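Interferon-activable protein 202 (Mus musculus, PDB 4LNQ) binds double-stranded DNA without sequence specificity and restrains AIM2 inflammasome activation, probably by sequestering cytoplasmic DNA. Local coordinates at residues 168-173 and 190-195. Numbering follows the deposited sequence.
Sequences LQLFSF and SFIKGE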
loop_
_atom_site.group_PDB
_atom_site.type_symbol
_atom_site.label_atom_id
_atom_site.label_comp_id
_atom_site.label_asym_id
_atom_site.label_seq_id
_atom_site.Cartn_x
_atom_site.Cartn_y
_atom_site.Cartn_z
ATOM N N LEU A 168 -2.741 -7.106 -25.205
ATOM C CA LEU A 168 -2.149 -5.875 -24.684
ATOM C C LEU A 168 -0.799 -5.630 -25.365
ATOM O O LEU A 168 0.055 -6.515 -25.373
ATOM C CB LEU A 168 -1.981 -5.989 -23.165
ATOM C CG LEU A 168 -1.501 -4.733 -22.433
ATOM C CD1 LEU A 168 -2.546 -3.629 -22.557
ATOM C CD2 LEU A 168 -1.181 -5.032 -20.959
ATOM N N GLN A 169 -0.633 -4.453 -25.970
ATOM C CA GLN A 169 0.646 -4.060 -26.567
ATOM C C GLN A 169 1.430 -3.176 -25.608
ATOM O O GLN A 169 0.945 -2.141 -25.138
ATOM C CB GLN A 169 0.457 -3.299 -27.882
ATOM C CG GLN A 169 -0.609 -3.862 -28.793
ATOM C CD GLN A 169 -0.621 -3.191 -30.158
ATOM O OE1 GLN A 169 -1.675 -2.788 -30.659
ATOM N NE2 GLN A 169 0.558 -3.080 -30.775
ATOM N N LEU A 170 2.655 -3.588 -25.335
ATOM C CA LEU A 170 3.503 -2.892 -24.379
ATOM C C LEU A 170 4.706 -2.327 -25.111
ATOM O O LEU A 170 5.350 -3.032 -25.887
ATOM C CB LEU A 170 4.010 -3.897 -23.348
ATOM C CG LEU A 170 3.305 -4.044 -22.016
ATOM C CD1 LEU A 170 1.840 -3.810 -22.190
ATOM C CD2 LEU A 170 3.595 -5.410 -21.421
ATOM N N PHE A 171 5.026 -1.068 -24.848
ATOM C CA PHE A 171 6.236 -0.458 -25.395
ATOM C C PHE A 171 7.054 0.152 -24.270
ATOM O O PHE A 171 6.535 0.929 -23.458
ATOM C CB PHE A 171 5.886 0.660 -26.369
ATOM C CG PHE A 171 5.081 0.213 -27.558
ATOM C CD1 PHE A 171 3.712 -0.008 -27.447
ATOM C CD2 PHE A 171 5.688 0.066 -28.801
ATOM C CE1 PHE A 171 2.966 -0.394 -28.552
ATOM C CE2 PHE A 171 4.956 -0.324 -29.917
ATOM C CZ PHE A 171 3.591 -0.552 -29.801
ATOM N N SER A 172 8.332 -0.195 -24.230
ATOM C CA SER A 172 9.262 0.411 -23.287
ATOM C C SER A 172 8.786 0.315 -21.833
ATOM O O SER A 172 8.787 1.304 -21.089
ATOM C CB SER A 172 9.527 1.876 -23.668
ATOM O OG SER A 172 10.628 2.396 -22.941
ATOM N N PHE A 173 8.377 -0.872 -21.424
ATOM C CA PHE A 173 8.148 -1.115 -19.997
ATOM C C PHE A 173 9.438 -1.581 -19.329
ATOM O O PHE A 173 10.322 -2.115 -19.990
ATOM C CB PHE A 173 7.048 -2.151 -19.796
ATOM C CG PHE A 173 5.674 -1.550 -19.744
ATOM C CD1 PHE A 173 5.104 -1.014 -20.887
ATOM C CD2 PHE A 173 4.968 -1.491 -18.538
ATOM C CE1 PHE A 173 3.831 -0.450 -20.856
ATOM C CE2 PHE A 173 3.710 -0.923 -18.488
ATOM C CZ PHE A 173 3.136 -0.400 -19.663
ATOM N N SER A 190 6.892 4.891 -21.537
ATOM C CA SER A 190 6.079 3.693 -21.746
ATOM C C SER A 190 4.794 4.002 -22.480
ATOM O O SER A 190 4.224 5.082 -22.348
ATOM C CB SER A 190 5.753 2.991 -20.407
ATOM O OG SER A 190 6.964 2.639 -19.745
ATOM N N PHE A 191 4.336 3.038 -23.264
ATOM C CA PHE A 191 3.091 3.203 -23.989
ATOM C C PHE A 191 2.386 1.873 -23.971
ATOM O O PHE A 191 3.007 0.807 -24.016
ATOM C CB PHE A 191 3.358 3.629 -25.429
ATOM C CG PHE A 191 2.099 3.862 -26.250
ATOM C CD1 PHE A 191 1.261 4.938 -25.977
ATOM C CD2 PHE A 191 1.777 3.021 -27.307
ATOM C CE1 PHE A 191 0.111 5.167 -26.748
ATOM C CE2 PHE A 191 0.637 3.236 -28.086
ATOM C CZ PHE A 191 -0.202 4.309 -27.806
ATOM N N ILE A 192 1.074 1.944 -23.912
ATOM C CA ILE A 192 0.293 0.755 -23.721
ATOM C C ILE A 192 -0.968 0.940 -24.551
ATOM O O ILE A 192 -1.536 2.041 -24.612
ATOM C CB ILE A 192 0.034 0.565 -22.194
ATOM C CG1 ILE A 192 -0.616 -0.775 -21.893
ATOM C CG2 ILE A 192 -0.757 1.723 -21.620
ATOM C CD1 ILE A 192 -0.897 -0.954 -20.400
ATOM N N LYS A 193 -1.360 -0.113 -25.253
ATOM C CA LYS A 193 -2.540 -0.048 -26.090
ATOM C C LYS A 193 -3.107 -1.447 -26.301
ATOM O O LYS A 193 -2.358 -2.418 -26.387
ATOM C CB LYS A 193 -2.193 0.607 -27.438
ATOM C CG LYS A 193 -3.335 0.603 -28.414
ATOM C CD LYS A 193 -3.295 1.744 -29.420
ATOM C CE LYS A 193 -4.541 1.689 -30.310
ATOM N NZ LYS A 193 -4.670 2.872 -31.191
ATOM N N GLY A 194 -4.430 -1.560 -26.371
ATOM C CA GLY A 194 -5.043 -2.830 -26.720
ATOM C C GLY A 194 -4.832 -3.144 -28.198
ATOM O O GLY A 194 -4.746 -2.233 -29.023
ATOM N N GLU A 195 -4.749 -4.423 -28.547
ATOM C CA GLU A 195 -4.685 -4.807 -29.957
ATOM C C GLU A 195 -5.939 -5.551 -30.422
ATOM O O GLU A 195 -6.222 -6.648 -29.943
ATOM C CB GLU A 195 -3.453 -5.664 -30.226
ATOM C CG GLU A 195 -3.444 -6.289 -31.619
ATOM C CD GLU A 195 -2.328 -7.303 -31.789
ATOM O OE1 GLU A 195 -2.600 -8.519 -31.664
ATOM O OE2 GLU A 195 -1.180 -6.885 -32.042
#
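Two hydrogen-bonded antiparallel pairs, Q169 with K193 and F171 with F191, join strands 168-171 and 191-194. Q169 N reaches K193 O at 2.7 Å, nearly in line with the carbonyl, and F171 N meets F191 O at 2.9 Å. On the face of Q169 and F171, the F171 and F191 side chains run side by side, their ring planes oblique at 54°, with F171 CD1 at the edge of the F191 ring, 3.6 Å from F191 CD2. Extended beyond CG, Q169 crosses E195 at about a right angle and lays OE1 3.4 Å from E195 CB. With an alanine at Q169, the CG and OE1 contacts to E195 CB disappear, which is likely to leave the E195 side chain freer to turn. On the other face, I192 CG1, anti to its backbone N (chi1 -172°), packs 3.5 Å from L168 CD1. At the corner, S190 OG donates to S172 O (2.6 Å) from above the carbonyl plane, while F173 lies between L170 CG and S190 CB on opposite ring faces. Farther out, K193 forms a salt bridge with E23, and F171 meets H36, the site that mediates interaction with TP53BP1. S172 and F173 both face I122, a G1 beta bulge at the corner where strand 168-176 turns within the second OB fold of this HIN domain.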